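PDB 5EWP: ARO (armadillo repeats only protein) from Plasmodium falciparum Santa Lucia, which probably serves as an armadillo-repeat protein-binding scaffold in the translocation and attachment of rhoptries to the apical pole of the parasite. Local coordinates for residues 196-201 and 226-231; 189-194 and 237-242; 203-208 and 244-249; 147-152 and 173-178. One frame throughout, in Å; residues are numbered along the deposited sequence.

Contact 1 (196-201 and 226-231); sequences EAIYHL and KNLKTL
Flat groups stand aside where Ile-198 meets Leu-228 and Leu-231; on the neighbouring turn, one face of the His-200 ring has Glu-196 O 3.2 Å above its plane, over its centre. That ring turns to helix 142-156, which leaves the other flank of helix 192-205 to aliphatic packing in this armadillo-repeat fold. Ile-198 leads with its ethyl branch. CG1 stands beside the backbone N (chi1 -68°), and the extended second torsion carries CD1 out toward Leu-231. Leu-228 starts out to one side of the partner helix, yet its branched end swings in, so that CD2 meets Ile-198 CG1 at 4.1 Å with the two chains crossing obliquely. Both surfaces are buried, but the overlap is modest, and helix 237-250 packs against the same side chains: Ile-198 also rests on Leu-239 and Ser-243, and Leu-228 on Leu-246. The neighbouring Asn-227 is tied in a different direction, through a weak hydrogen bond from ND2 to Val-176 O. One turn on from Leu-228, Leu-231 points toward helix 192-205, and methyl meets methyl where Leu-231 CD1 lies 4.2 Å from Ile-198 CD1.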
# COMPACT_ATOMS: atom_id res chain seq x y z
N GLU A 196 -7.16 8.77 -7.36
CA GLU A 196 -6.09 7.78 -7.54
C GLU A 196 -6.67 6.45 -8.01
O GLU A 196 -6.10 5.78 -8.88
CB GLU A 196 -5.29 7.60 -6.25
CG GLU A 196 -4.50 8.85 -5.86
CD GLU A 196 -3.82 8.75 -4.51
OE1 GLU A 196 -3.91 7.68 -3.86
OE2 GLU A 196 -3.20 9.75 -4.08
N ALA A 197 -7.83 6.09 -7.48
CA ALA A 197 -8.48 4.84 -7.85
C ALA A 197 -8.90 4.84 -9.33
O ALA A 197 -8.87 3.81 -9.98
CB ALA A 197 -9.68 4.57 -6.94
N ILE A 198 -9.29 6.00 -9.86
CA ILE A 198 -9.59 6.11 -11.28
C ILE A 198 -8.36 5.72 -12.08
O ILE A 198 -8.42 4.90 -13.00
CB ILE A 198 -10.01 7.53 -11.68
CG1 ILE A 198 -11.36 7.88 -11.07
CG2 ILE A 198 -10.08 7.66 -13.21
CD1 ILE A 198 -11.74 9.34 -11.23
N TYR A 199 -7.22 6.29 -11.70
CA TYR A 199 -5.97 6.00 -12.40
C TYR A 199 -5.56 4.54 -12.23
O TYR A 199 -4.99 3.94 -13.14
CB TYR A 199 -4.87 6.93 -11.90
CG TYR A 199 -5.13 8.38 -12.20
CD1 TYR A 199 -5.80 8.78 -13.36
CD2 TYR A 199 -4.70 9.37 -11.32
CE1 TYR A 199 -6.03 10.13 -13.62
CE2 TYR A 199 -4.93 10.71 -11.57
CZ TYR A 199 -5.59 11.08 -12.71
OH TYR A 199 -5.80 12.43 -12.93
N HIS A 200 -5.81 3.96 -11.06
CA HIS A 200 -5.50 2.56 -10.86
C HIS A 200 -6.32 1.67 -11.80
O HIS A 200 -5.79 0.71 -12.37
CB HIS A 200 -5.75 2.14 -9.40
CG HIS A 200 -4.89 2.86 -8.40
ND1 HIS A 200 -3.67 3.41 -8.71
CD2 HIS A 200 -5.10 3.14 -7.08
CE1 HIS A 200 -3.15 3.97 -7.64
NE2 HIS A 200 -4.00 3.83 -6.63
N LEU A 201 -7.60 1.97 -11.94
CA LEU A 201 -8.48 1.20 -12.81
C LEU A 201 -8.04 1.29 -14.27
O LEU A 201 -8.02 0.28 -14.98
CB LEU A 201 -9.92 1.67 -12.65
CG LEU A 201 -10.55 1.26 -11.31
CD1 LEU A 201 -11.85 2.04 -11.06
CD2 LEU A 201 -10.79 -0.25 -11.27
N LYS A 226 -21.62 3.32 -12.26
CA LYS A 226 -22.42 3.97 -11.23
C LYS A 226 -21.60 4.97 -10.42
O LYS A 226 -22.00 6.12 -10.24
CB LYS A 226 -23.02 2.92 -10.30
CG LYS A 226 -23.68 3.51 -9.06
CD LYS A 226 -24.17 2.41 -8.14
CE LYS A 226 -24.67 2.98 -6.81
NZ LYS A 226 -24.66 1.93 -5.75
N ASN A 227 -20.45 4.52 -9.91
CA ASN A 227 -19.64 5.37 -9.04
C ASN A 227 -19.02 6.53 -9.80
O ASN A 227 -18.95 7.65 -9.29
CB ASN A 227 -18.54 4.56 -8.35
CG ASN A 227 -19.10 3.54 -7.37
OD1 ASN A 227 -20.27 3.57 -7.02
ND2 ASN A 227 -18.24 2.63 -6.92
N LEU A 228 -18.59 6.25 -11.03
CA LEU A 228 -17.98 7.25 -11.89
C LEU A 228 -18.98 8.34 -12.24
O LEU A 228 -18.63 9.52 -12.29
CB LEU A 228 -17.42 6.61 -13.16
CG LEU A 228 -16.14 5.80 -12.94
CD1 LEU A 228 -15.75 5.04 -14.19
CD2 LEU A 228 -15.02 6.72 -12.51
N LYS A 229 -20.23 7.96 -12.51
CA LYS A 229 -21.28 8.94 -12.79
C LYS A 229 -21.45 9.91 -11.62
O LYS A 229 -21.64 11.11 -11.81
CB LYS A 229 -22.60 8.25 -13.12
CG LYS A 229 -22.74 7.86 -14.57
CD LYS A 229 -23.88 6.87 -14.77
CE LYS A 229 -24.02 6.48 -16.24
NZ LYS A 229 -25.04 5.41 -16.42
N THR A 230 -21.38 9.37 -10.40
CA THR A 230 -21.45 10.20 -9.20
C THR A 230 -20.25 11.14 -9.10
O THR A 230 -20.39 12.30 -8.73
CB THR A 230 -21.54 9.34 -7.92
OG1 THR A 230 -22.73 8.54 -7.97
CG2 THR A 230 -21.58 10.20 -6.68
N LEU A 231 -19.06 10.62 -9.40
CA LEU A 231 -17.85 11.42 -9.32
C LEU A 231 -17.79 12.56 -10.35
O LEU A 231 -17.27 13.64 -10.05
CB LEU A 231 -16.61 10.53 -9.47
CG LEU A 231 -16.26 9.62 -8.29
CD1 LEU A 231 -14.98 8.83 -8.60
CD2 LEU A 231 -16.09 10.42 -7.01

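Contact 2 (189-194 and 237-242); sequences QPLYTQ and QDLAEA
Leu-191 and Leu-239 bring their backbones to 7.8 Å between CA atoms, the first just ahead of helix 192-205 and the second in the opening turn of helix 237-250. The contact closes the packing between helix 192-205 and the last helix, 237-250, of the armadillo-repeat fold. Leu-191 holds the N-cap position, but its side chain serves hydrophobic contact. Its CB-CA bond is aimed at the partner helix, and Leu-191 CD1 comes to 3.6 Å from Leu-239 CD2, a tight meeting of methyl groups. The same Leu-239 methyl also leans on the stem of its partner, with CD2 3.8 Å from Leu-191 CB, so one branch of Leu-239 is held against both the base and the tip of Leu-191. What makes this possible is the first torsion of Leu-239, which sets CG opposite the backbone N (chi1 176°) and projects the fork directly across the gap. Its other branch grazes the backbone of the next turn, Leu-239 CD1 lying 4.5 Å from Gln-194 C. Gln-194 itself sets off toward Leu-239 and then folds back at its second torsion (80°), taking the amide away to a hydrogen bond between NE2 and Glu-180 O.

Loop residues Leu-181, Pro-182 and Tyr-185 complete the surroundings of Leu-191, while Leu-195 and Ile-198 of helix 192-205 touch Leu-239. A hydrogen bond links Thr-193 OG1 and Asp-142 OD1, so the start of helix 192-205 is joined to the starts of helices 142-156 and 237-250.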
# COMPACT_ATOMS: atom_id res chain seq x y z
N GLN A 189 -13.66 19.00 1.17
CA GLN A 189 -12.63 18.00 1.38
C GLN A 189 -12.23 17.40 0.03
O GLN A 189 -13.09 17.10 -0.81
CB GLN A 189 -13.12 16.90 2.33
N PRO A 190 -10.92 17.24 -0.18
CA PRO A 190 -10.39 16.66 -1.42
C PRO A 190 -10.66 15.16 -1.50
O PRO A 190 -10.74 14.47 -0.48
CB PRO A 190 -8.89 16.95 -1.34
CG PRO A 190 -8.78 18.07 -0.34
CD PRO A 190 -9.82 17.73 0.67
N LEU A 191 -10.82 14.67 -2.73
CA LEU A 191 -11.15 13.29 -2.98
C LEU A 191 -9.95 12.63 -3.67
O LEU A 191 -10.05 12.12 -4.78
CB LEU A 191 -12.42 13.18 -3.83
CG LEU A 191 -13.67 13.69 -3.11
CD1 LEU A 191 -14.78 14.02 -4.09
CD2 LEU A 191 -14.14 12.63 -2.15
N TYR A 192 -8.82 12.68 -2.97
CA TYR A 192 -7.55 12.13 -3.44
C TYR A 192 -7.66 10.66 -3.79
O TYR A 192 -7.31 10.24 -4.90
CB TYR A 192 -6.48 12.32 -2.37
CG TYR A 192 -6.11 13.76 -2.11
CD1 TYR A 192 -5.95 14.66 -3.16
CD2 TYR A 192 -5.93 14.22 -0.81
CE1 TYR A 192 -5.61 15.98 -2.92
CE2 TYR A 192 -5.59 15.54 -0.56
CZ TYR A 192 -5.44 16.41 -1.62
OH TYR A 192 -5.10 17.72 -1.37
N THR A 193 -8.12 9.87 -2.83
CA THR A 193 -8.18 8.42 -2.97
C THR A 193 -9.08 8.05 -4.15
O THR A 193 -8.75 7.14 -4.91
CB THR A 193 -8.69 7.76 -1.68
OG1 THR A 193 -7.82 8.10 -0.60
CG2 THR A 193 -8.75 6.24 -1.82
N GLN A 194 -10.19 8.76 -4.32
CA GLN A 194 -11.09 8.50 -5.44
C GLN A 194 -10.40 8.73 -6.79
O GLN A 194 -10.51 7.92 -7.71
CB GLN A 194 -12.35 9.36 -5.34
CG GLN A 194 -13.33 8.91 -4.27
CD GLN A 194 -12.94 9.35 -2.87
OE1 GLN A 194 -11.96 10.08 -2.69
NE2 GLN A 194 -13.70 8.91 -1.87
N GLN A 237 -12.24 19.90 -11.04
CA GLN A 237 -12.02 19.72 -12.47
C GLN A 237 -11.21 18.47 -12.81
O GLN A 237 -11.56 17.73 -13.72
CB GLN A 237 -11.32 20.96 -13.05
N ASP A 238 -10.10 18.25 -12.10
CA ASP A 238 -9.27 17.07 -12.31
C ASP A 238 -10.09 15.81 -12.14
O ASP A 238 -10.09 14.92 -13.00
CB ASP A 238 -8.07 17.08 -11.36
N LEU A 239 -10.81 15.74 -11.02
CA LEU A 239 -11.59 14.56 -10.69
C LEU A 239 -12.76 14.38 -11.66
O LEU A 239 -13.05 13.26 -12.10
CB LEU A 239 -12.10 14.63 -9.25
CG LEU A 239 -13.02 13.49 -8.82
CD1 LEU A 239 -12.35 12.11 -8.98
CD2 LEU A 239 -13.49 13.72 -7.40
N ALA A 240 -13.42 15.47 -12.01
CA ALA A 240 -14.59 15.42 -12.88
C ALA A 240 -14.19 15.00 -14.28
O ALA A 240 -14.85 14.17 -14.92
CB ALA A 240 -15.29 16.75 -12.90
N GLU A 241 -13.09 15.58 -14.77
CA GLU A 241 -12.54 15.20 -16.06
C GLU A 241 -12.07 13.74 -16.11
O GLU A 241 -12.38 13.03 -17.06
CB GLU A 241 -11.39 16.14 -16.43
N ALA A 242 -11.32 13.31 -15.10
CA ALA A 242 -10.79 11.95 -15.06
C ALA A 242 -11.93 10.94 -15.03
O ALA A 242 -11.89 9.91 -15.72
CB ALA A 242 -9.88 11.76 -13.85

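Contact 3 (203-208 and 244-249); sequences DFILND and NVLLLR
Leu-206 overlaps one face of the Arg-249 guanidinium, with Leu-206 CD2 3.5 Å above the plane of that group and offset toward its rim. The methyl is closest to a nitrogen, Leu-206 CD2 to Arg-249 NH1 being 3.6 Å, while the second branch lies alongside the other amino group, with Leu-206 CD1 3.9 Å from Arg-249 NH2. The arginine runs out nearly straight from its helix and then bends at its third torsion (-70°), which brings the flat end round to meet the leucine. Its charge is answered elsewhere, by a salt bridge from NH1 to Glu-211 OE2. Leu-206 and Glu-211 belong to the two short antiparallel strands, 206-207 and 210-211, of a small beta hairpin that interrupts the otherwise helical armadillo fold directly after helix 192-205. Lys-163 NZ hydrogen-bonds to the carbonyl oxygens of Asp-203, Phe-204 and Leu-206 at the C-terminal end of that helix. Deeper down the packing is purely aliphatic. Ile-205 points at helix 237-250 and sets its CD1 3.9 Å from Leu-246 CD1, a contact of methyl ends. Its other branch touches the arginine's stem rather than its charge, Ile-205 CG2 being 4.2 Å from Arg-249 CD.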
# COMPACT_ATOMS: atom_id res chain seq x y z
N ASP A 203 -4.97 1.80 -15.24
CA ASP A 203 -3.73 1.03 -15.33
C ASP A 203 -3.97 -0.47 -15.36
O ASP A 203 -3.17 -1.22 -15.91
CB ASP A 203 -2.80 1.40 -14.17
CG ASP A 203 -2.23 2.81 -14.31
OD1 ASP A 203 -2.43 3.41 -15.40
OD2 ASP A 203 -1.59 3.31 -13.37
N PHE A 204 -5.07 -0.89 -14.76
CA PHE A 204 -5.51 -2.28 -14.82
C PHE A 204 -5.98 -2.63 -16.23
O PHE A 204 -5.62 -3.67 -16.78
CB PHE A 204 -6.64 -2.53 -13.81
CG PHE A 204 -7.11 -3.96 -13.77
CD1 PHE A 204 -6.41 -4.91 -13.04
CD2 PHE A 204 -8.26 -4.35 -14.43
CE1 PHE A 204 -6.83 -6.23 -12.98
CE2 PHE A 204 -8.70 -5.66 -14.37
CZ PHE A 204 -7.99 -6.61 -13.65
N ILE A 205 -6.79 -1.75 -16.81
CA ILE A 205 -7.41 -2.02 -18.11
C ILE A 205 -6.36 -2.01 -19.22
O ILE A 205 -6.43 -2.81 -20.15
CB ILE A 205 -8.52 -1.00 -18.43
CG1 ILE A 205 -9.70 -1.17 -17.47
CG2 ILE A 205 -8.99 -1.13 -19.89
CD1 ILE A 205 -10.61 0.04 -17.41
N LEU A 206 -5.39 -1.11 -19.10
CA LEU A 206 -4.43 -0.88 -20.18
C LEU A 206 -3.12 -1.64 -19.99
O LEU A 206 -2.59 -1.74 -18.88
CB LEU A 206 -4.12 0.62 -20.29
CG LEU A 206 -5.35 1.50 -20.52
CD1 LEU A 206 -5.00 2.98 -20.39
CD2 LEU A 206 -5.98 1.19 -21.88
N ASN A 207 -2.60 -2.15 -21.10
CA ASN A 207 -1.23 -2.65 -21.16
C ASN A 207 -0.47 -1.73 -22.09
O ASN A 207 -0.63 -1.79 -23.31
CB ASN A 207 -1.18 -4.10 -21.66
CG ASN A 207 0.24 -4.62 -21.78
OD1 ASN A 207 1.20 -3.94 -21.41
ND2 ASN A 207 0.38 -5.82 -22.32
N ASP A 208 0.34 -0.85 -21.50
CA ASP A 208 1.07 0.19 -22.23
C ASP A 208 0.20 0.91 -23.25
O ASP A 208 0.56 0.98 -24.42
CB ASP A 208 2.31 -0.42 -22.92
N ASN A 244 -15.01 11.43 -16.11
CA ASN A 244 -15.61 11.46 -17.44
C ASN A 244 -14.84 10.58 -18.42
O ASN A 244 -15.44 9.80 -19.16
CB ASN A 244 -15.68 12.89 -17.97
CG ASN A 244 -16.63 13.03 -19.15
OD1 ASN A 244 -17.66 12.36 -19.21
ND2 ASN A 244 -16.29 13.91 -20.08
N VAL A 245 -13.51 10.70 -18.40
CA VAL A 245 -12.65 9.94 -19.31
C VAL A 245 -12.78 8.43 -19.14
O VAL A 245 -12.95 7.71 -20.13
CB VAL A 245 -11.17 10.34 -19.13
CG1 VAL A 245 -10.26 9.40 -19.90
CG2 VAL A 245 -10.95 11.78 -19.57
N LEU A 246 -12.71 7.94 -17.91
CA LEU A 246 -12.83 6.50 -17.68
C LEU A 246 -14.24 6.04 -17.98
O LEU A 246 -14.44 4.95 -18.52
CB LEU A 246 -12.44 6.13 -16.25
CG LEU A 246 -12.57 4.65 -15.86
CD1 LEU A 246 -11.84 3.73 -16.83
CD2 LEU A 246 -12.06 4.43 -14.44
N LEU A 247 -15.22 6.87 -17.64
CA LEU A 247 -16.63 6.56 -17.89
C LEU A 247 -16.88 6.29 -19.37
O LEU A 247 -17.47 5.27 -19.73
CB LEU A 247 -17.52 7.70 -17.40
CG LEU A 247 -19.02 7.43 -17.29
CD1 LEU A 247 -19.29 6.16 -16.52
CD2 LEU A 247 -19.71 8.62 -16.64
N LEU A 248 -16.40 7.20 -20.22
CA LEU A 248 -16.52 7.05 -21.66
C LEU A 248 -15.93 5.73 -22.16
O LEU A 248 -16.45 5.12 -23.09
CB LEU A 248 -15.82 8.22 -22.38
CG LEU A 248 -16.39 9.62 -22.14
CD1 LEU A 248 -15.60 10.66 -22.92
CD2 LEU A 248 -17.87 9.67 -22.49
N ARG A 249 -14.83 5.30 -21.54
CA ARG A 249 -14.17 4.07 -21.94
C ARG A 249 -15.04 2.85 -21.65
O ARG A 249 -15.03 1.88 -22.41
CB ARG A 249 -12.82 3.93 -21.23
CG ARG A 249 -11.95 2.83 -21.79
CD ARG A 249 -10.69 2.61 -20.97
NE ARG A 249 -9.72 3.70 -21.09
CZ ARG A 249 -8.86 3.84 -22.10
NH1 ARG A 249 -8.87 2.97 -23.11
NH2 ARG A 249 -8.00 4.85 -22.12

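Contact 4 (147-152 and 173-178); sequences ACAQTC and TQLVNL
Close helix packing within an armadillo-repeat array is exemplified by Ala-149 of helix 142-156, which sets its methyl against Leu-175 and Leu-178 near the C-terminal end of helix 171-177. With only a CB on one side, the backbones can come near: the CA atoms of Ala-149 and Leu-175 are 7.0 Å apart. The small group points directly at its partners. Leu-178 makes the tighter approach, with its CD1 3.6 Å from Ala-149 CB; CG lies beside its own backbone N (chi1 -67°), and the extended second torsion pushes CD1 forward onto the alanine. Leu-175 sets off at a tangent and reaches back with its far end, so that CD2 comes to 4.1 Å from the same Ala-149 CB. A single methyl is therefore touched by one branch from each of two leucines, and all three residues are buried.

Behind this face the helix binds its own polar side chain. Thr-151 OG1 donates to Ala-147 O at 2.8 Å, tilted 30° from the carbonyl plane, while Thr-151 N reaches that oxygen from the opposite face of the plane. Two bonds thus grip one carbonyl oxygen, and the hydroxyl is satisfied one turn back along its own helix.

Met-137 and His-200 also rest on Ala-149. Leu-175 and Leu-178 continue onto Leu-201 and Ala-197 of helix 192-205, and the flank of helix 142-156 around Thr-151 and Cys-152 meets helices 100-113 and 130-136, so the pair lies among neighbours on several sides.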
# COMPACT_ATOMS: atom_id res chain seq x y z
N ALA A 147 -2.77 3.59 0.47
CA ALA A 147 -1.45 2.97 0.38
C ALA A 147 -1.55 1.54 -0.13
O ALA A 147 -0.73 1.10 -0.95
CB ALA A 147 -0.74 2.99 1.74
N CYS A 148 -2.55 0.80 0.34
CA CYS A 148 -2.74 -0.56 -0.13
C CYS A 148 -3.10 -0.58 -1.62
O CYS A 148 -2.55 -1.38 -2.38
CB CYS A 148 -3.83 -1.26 0.67
SG CYS A 148 -3.28 -1.74 2.34
N ALA A 149 -3.97 0.33 -2.03
CA ALA A 149 -4.38 0.42 -3.43
C ALA A 149 -3.19 0.75 -4.33
O ALA A 149 -3.03 0.14 -5.39
CB ALA A 149 -5.48 1.46 -3.61
N GLN A 150 -2.36 1.70 -3.90
CA GLN A 150 -1.17 2.09 -4.67
C GLN A 150 -0.20 0.93 -4.81
O GLN A 150 0.36 0.72 -5.87
CB GLN A 150 -0.46 3.28 -4.02
CG GLN A 150 0.74 3.81 -4.82
CD GLN A 150 0.32 4.47 -6.13
OE1 GLN A 150 0.77 4.09 -7.22
NE2 GLN A 150 -0.53 5.48 -6.02
N THR A 151 0.02 0.20 -3.73
CA THR A 151 0.96 -0.93 -3.76
C THR A 151 0.45 -2.03 -4.68
O THR A 151 1.20 -2.60 -5.47
CB THR A 151 1.19 -1.47 -2.34
OG1 THR A 151 1.55 -0.37 -1.51
CG2 THR A 151 2.35 -2.47 -2.32
N CYS A 152 -0.85 -2.32 -4.59
CA CYS A 152 -1.47 -3.27 -5.52
C CYS A 152 -1.22 -2.87 -6.96
O CYS A 152 -0.88 -3.70 -7.80
CB CYS A 152 -2.96 -3.38 -5.30
SG CYS A 152 -3.37 -4.29 -3.79
N THR A 173 -13.23 -5.31 -7.16
CA THR A 173 -14.30 -4.93 -6.25
C THR A 173 -13.84 -3.86 -5.26
O THR A 173 -14.50 -2.83 -5.11
CB THR A 173 -14.83 -6.14 -5.47
OG1 THR A 173 -15.19 -7.18 -6.40
CG2 THR A 173 -16.05 -5.75 -4.64
N GLN A 174 -12.70 -4.08 -4.62
CA GLN A 174 -12.22 -3.13 -3.63
C GLN A 174 -11.81 -1.80 -4.28
O GLN A 174 -12.10 -0.74 -3.73
CB GLN A 174 -11.05 -3.72 -2.84
CG GLN A 174 -11.44 -4.91 -2.02
CD GLN A 174 -12.72 -4.68 -1.25
OE1 GLN A 174 -12.87 -3.67 -0.56
NE2 GLN A 174 -13.65 -5.61 -1.37
N LEU A 175 -11.14 -1.86 -5.43
CA LEU A 175 -10.77 -0.62 -6.11
C LEU A 175 -11.96 0.22 -6.49
O LEU A 175 -11.95 1.44 -6.34
CB LEU A 175 -9.97 -0.90 -7.39
CG LEU A 175 -8.47 -1.01 -7.35
CD1 LEU A 175 -7.95 -1.09 -8.81
CD2 LEU A 175 -7.91 0.22 -6.62
N VAL A 176 -12.97 -0.45 -7.04
CA VAL A 176 -14.16 0.24 -7.49
C VAL A 176 -14.84 0.88 -6.28
O VAL A 176 -15.35 1.99 -6.36
CB VAL A 176 -15.11 -0.71 -8.26
CG1 VAL A 176 -16.47 -0.06 -8.46
CG2 VAL A 176 -14.49 -1.07 -9.60
N ASN A 177 -14.83 0.18 -5.15
CA ASN A 177 -15.38 0.75 -3.92
C ASN A 177 -14.65 2.01 -3.45
O ASN A 177 -15.25 2.86 -2.79
CB ASN A 177 -15.36 -0.28 -2.79
CG ASN A 177 -16.40 -1.36 -2.99
OD1 ASN A 177 -17.19 -1.31 -3.93
ND2 ASN A 177 -16.39 -2.35 -2.10
N LEU A 178 -13.38 2.14 -3.80
CA LEU A 178 -12.65 3.34 -3.43
C LEU A 178 -13.15 4.56 -4.20
O LEU A 178 -12.84 5.69 -3.84
CB LEU A 178 -11.14 3.17 -3.65
CG LEU A 178 -10.46 2.15 -2.73
CD1 LEU A 178 -8.96 2.03 -2.98
CD2 LEU A 178 -10.72 2.48 -1.29

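Helix 192-205 is common to contacts 1, 2 and 3, and helix 237-250 to contacts 2 and 3, which grip the same helix pair at its two ends, with centres about 16 Å apart. Contact 1 adds helix 224-231 between them, so three helices share one apolar seam, continued by Leu-201 CB packing on Leu-246 CD2. Contact 4 joins an earlier pair of helices and lies nearest the middle of the chain, its centre about 8 Å from the chain's centre against 18 to 21 Å for the others. Chemistry follows burial: contacts 1, 2 and 4 are buried and aliphatic, whereas partly buried contact 3 brings in a guanidinium and a hairpin.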